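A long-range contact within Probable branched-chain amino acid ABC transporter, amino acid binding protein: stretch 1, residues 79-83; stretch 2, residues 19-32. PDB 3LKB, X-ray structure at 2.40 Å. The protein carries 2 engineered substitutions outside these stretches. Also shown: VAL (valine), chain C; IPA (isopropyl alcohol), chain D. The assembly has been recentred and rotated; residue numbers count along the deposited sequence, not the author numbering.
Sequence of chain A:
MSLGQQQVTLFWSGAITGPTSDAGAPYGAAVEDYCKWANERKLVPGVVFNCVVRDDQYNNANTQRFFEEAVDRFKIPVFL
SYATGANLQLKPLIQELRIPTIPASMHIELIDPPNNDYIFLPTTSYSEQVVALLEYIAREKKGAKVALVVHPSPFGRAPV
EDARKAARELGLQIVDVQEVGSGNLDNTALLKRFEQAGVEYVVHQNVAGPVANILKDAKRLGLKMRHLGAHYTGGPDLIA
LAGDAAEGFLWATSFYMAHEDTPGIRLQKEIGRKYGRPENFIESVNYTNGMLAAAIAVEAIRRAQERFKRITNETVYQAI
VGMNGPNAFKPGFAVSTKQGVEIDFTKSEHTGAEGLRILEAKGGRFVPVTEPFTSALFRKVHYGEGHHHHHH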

# COMPACT_ATOMS: atom_id res chain seq x y z
N PHE A 79 19.07 13.34 -2.34
CA PHE A 79 17.63 13.26 -2.16
C PHE A 79 17.20 12.20 -3.17
O PHE A 79 17.43 12.37 -4.37
CB PHE A 79 17.01 14.60 -2.56
CG PHE A 79 15.48 14.65 -2.56
CD1 PHE A 79 14.70 13.76 -1.81
CD2 PHE A 79 14.83 15.66 -3.28
CE1 PHE A 79 13.29 13.85 -1.78
CE2 PHE A 79 13.44 15.78 -3.27
CZ PHE A 79 12.65 14.84 -2.51
N LEU A 80 16.64 11.10 -2.66
CA LEU A 80 15.96 10.09 -3.46
C LEU A 80 14.48 10.51 -3.51
O LEU A 80 13.81 10.57 -2.46
CB LEU A 80 16.12 8.71 -2.81
CG LEU A 80 17.55 8.17 -2.74
CD1 LEU A 80 17.68 6.88 -1.99
CD2 LEU A 80 18.08 7.96 -4.11
N SER A 81 14.00 10.89 -4.69
CA SER A 81 12.65 11.43 -4.77
C SER A 81 11.78 10.53 -5.61
O SER A 81 12.22 9.48 -6.10
CB SER A 81 12.65 12.84 -5.37
OG SER A 81 13.09 12.80 -6.69
N TYR A 82 10.53 10.97 -5.79
CA TYR A 82 9.52 10.10 -6.38
C TYR A 82 8.69 10.78 -7.45
O TYR A 82 9.04 10.66 -8.62
CB TYR A 82 8.65 9.54 -5.29
CG TYR A 82 7.65 8.51 -5.76
CD1 TYR A 82 8.08 7.28 -6.21
CD2 TYR A 82 6.27 8.78 -5.72
CE1 TYR A 82 7.19 6.31 -6.63
CE2 TYR A 82 5.36 7.82 -6.15
CZ TYR A 82 5.84 6.59 -6.61
OH TYR A 82 4.98 5.59 -7.02
N ALA A 83 7.61 11.46 -7.08
CA ALA A 83 6.61 11.97 -8.00
C ALA A 83 7.06 13.04 -8.96
O ALA A 83 7.81 13.85 -8.62
CB ALA A 83 5.42 12.41 -7.29
N VAL C . 4.60 7.37 -10.67
CA VAL C . 5.82 8.15 -11.12
C VAL C . 6.88 8.29 -10.08
O VAL C . 7.74 7.43 -10.13
CB VAL C . 5.52 9.57 -11.55
CG1 VAL C . 5.07 10.40 -10.45
CG2 VAL C . 6.69 10.11 -12.09
C1 IPA D . -3.23 3.98 -7.76
C2 IPA D . -2.45 2.89 -7.03
C3 IPA D . -3.33 1.84 -6.34
O2 IPA D . -1.51 2.31 -7.91
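Stretch 2 (19-32) PTSDAGAPYGAAVE

Stretch 2 (residues 19-32) lies against stretch 1 (residues 79-83) as a helix beside the end of a strand. Residues 79-81 are in strand conformation; Tyr82 and Ala83 leave it, and Ala83 is at the N-cap position of a further helix. In stretch 2, Pro19 and Thr20 lead into a helix that runs from Ser21 through Glu32 and continues beyond it, with a kink at Pro26, whose ring nitrogen has no hydrogen to give to the turn before. The two stretches run in opposite directions: Leu80 is nearest Val31 (CA to CA 8.8 Å), whereas Tyr82, further along stretch 1, is nearest Gly24, earlier in the helix (CA to CA 7.8 Å). At this spacing no clear direct hydrogen bond joins the stretches; side chains and one water reach across, in part to backbone atoms, and together the stretches bury 290 Å².

Phe79 does not touch the helix. Leu80 points its CA-to-CB bond toward it, and with chi1 m and chi2 t brings CD1 to 3.8 Å from CG1 of Val31, an apolar contact between two buried side chains. Ser81 points its CB away, while its carbonyl O is directed to the helix side. Its O is 4.3 Å from OH of Tyr27, too far for a direct bond, and water 1 fills the gap: it accepts a hydrogen bond from Tyr27 OH (2.7 Å) and donates one to Ser81 O (2.9 Å).

Tyr82 makes the most extensive contact. Its CB points sideways, but the side chain, with chi1 t, carries the phenol to the first turn of the helix. Tyr82 OH lies 3.1 Å from Thr20 O, the carbonyl that accepts bonds from Ala23 N (3.0 Å) and Gly24 N (3.2 Å). Tyr82 OH is also 3.0 Å from Gly24 N, but the angle is too poor for a hydrogen bond. Gly24 suits this close approach: a CB placed there would point toward stretch 1 and fall 2.8 Å from Tyr82 OH. CB of Ala23 is 4.1 Å from Tyr82 OH. Thr20 CG2 sits at the edge of the ring, modelled too close to Tyr82 OH at 2.4 Å.

The bound valine touches both stretches. Its O lies over one face of the Tyr82 ring, its N is 3.6 Å from Thr20 CG2, and its CG1 is 3.3 Å from CA of Ala83, the residue that ends stretch 1 without touching stretch 2.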

# COMPACT_ATOMS: atom_id res chain seq x y z
N PRO A 19 -2.16 7.22 -4.28
CA PRO A 19 -2.09 7.09 -5.75
C PRO A 19 -0.71 6.64 -6.21
O PRO A 19 0.30 7.15 -5.69
CB PRO A 19 -2.36 8.54 -6.24
CG PRO A 19 -3.07 9.24 -5.10
CD PRO A 19 -2.53 8.57 -3.84
N THR A 20 -0.65 5.69 -7.15
CA THR A 20 0.64 5.30 -7.75
C THR A 20 1.39 4.28 -6.89
O THR A 20 2.49 3.82 -7.25
CB THR A 20 1.47 6.59 -7.92
OG1 THR A 20 1.20 7.18 -9.22
CG2 THR A 20 2.81 6.41 -7.69
N SER A 21 0.77 3.90 -5.77
CA SER A 21 1.44 3.03 -4.81
C SER A 21 1.75 1.60 -5.32
O SER A 21 2.61 0.91 -4.78
CB SER A 21 0.72 3.08 -3.46
OG SER A 21 -0.57 2.53 -3.55
N ASP A 22 1.15 1.17 -6.41
CA ASP A 22 1.59 -0.09 -7.04
C ASP A 22 3.12 -0.08 -7.26
O ASP A 22 3.77 -1.11 -7.25
CB ASP A 22 0.90 -0.32 -8.43
CG ASP A 22 -0.65 -0.63 -8.33
OD1 ASP A 22 -1.08 -1.36 -7.37
OD2 ASP A 22 -1.42 -0.14 -9.23
N ALA A 23 3.66 1.09 -7.52
CA ALA A 23 5.06 1.22 -7.86
C ALA A 23 5.82 1.78 -6.65
O ALA A 23 6.90 1.32 -6.31
CB ALA A 23 5.24 2.12 -9.12
N GLY A 24 5.23 2.75 -5.96
CA GLY A 24 5.93 3.33 -4.86
C GLY A 24 6.19 2.40 -3.68
O GLY A 24 7.19 2.58 -2.97
N ALA A 25 5.30 1.43 -3.45
CA ALA A 25 5.49 0.50 -2.34
C ALA A 25 6.78 -0.37 -2.50
O ALA A 25 7.70 -0.28 -1.67
CB ALA A 25 4.23 -0.37 -2.11
N PRO A 26 6.88 -1.13 -3.60
CA PRO A 26 8.07 -1.92 -3.85
C PRO A 26 9.34 -1.05 -4.02
O PRO A 26 10.43 -1.40 -3.51
CB PRO A 26 7.71 -2.72 -5.10
CG PRO A 26 6.59 -1.97 -5.77
CD PRO A 26 5.82 -1.41 -4.60
N TYR A 27 9.20 0.10 -4.65
CA TYR A 27 10.29 1.05 -4.74
C TYR A 27 10.81 1.51 -3.36
O TYR A 27 12.01 1.50 -3.11
CB TYR A 27 9.80 2.29 -5.51
CG TYR A 27 10.89 3.20 -5.99
CD1 TYR A 27 11.22 3.24 -7.34
CD2 TYR A 27 11.57 4.04 -5.12
CE1 TYR A 27 12.21 4.10 -7.82
CE2 TYR A 27 12.57 4.91 -5.59
CZ TYR A 27 12.89 4.92 -6.95
OH TYR A 27 13.86 5.79 -7.46
N GLY A 28 9.90 1.94 -2.49
CA GLY A 28 10.28 2.41 -1.17
C GLY A 28 10.94 1.27 -0.45
O GLY A 28 11.99 1.42 0.17
N ALA A 29 10.38 0.08 -0.62
CA ALA A 29 10.87 -1.06 0.11
C ALA A 29 12.33 -1.37 -0.29
O ALA A 29 13.18 -1.69 0.55
CB ALA A 29 9.92 -2.31 -0.15
N ALA A 30 12.62 -1.28 -1.59
CA ALA A 30 13.98 -1.53 -2.10
C ALA A 30 14.96 -0.53 -1.52
O ALA A 30 16.08 -0.89 -1.18
CB ALA A 30 14.01 -1.50 -3.63
N VAL A 31 14.55 0.73 -1.37
CA VAL A 31 15.50 1.73 -0.86
C VAL A 31 15.88 1.35 0.59
O VAL A 31 17.04 1.34 0.98
CB VAL A 31 14.90 3.14 -0.87
CG1 VAL A 31 15.81 4.08 -0.16
CG2 VAL A 31 14.63 3.62 -2.27
N GLU A 32 14.86 1.03 1.40
CA GLU A 32 15.07 0.71 2.78
C GLU A 32 15.94 -0.54 2.87
O GLU A 32 16.87 -0.57 3.65
CB GLU A 32 13.75 0.46 3.48
CG GLU A 32 13.94 0.25 4.96
CD GLU A 32 12.63 0.29 5.75
OE1 GLU A 32 11.74 1.13 5.45
OE2 GLU A 32 12.52 -0.54 6.69
O HOH W 1 14.66 7.94 -5.99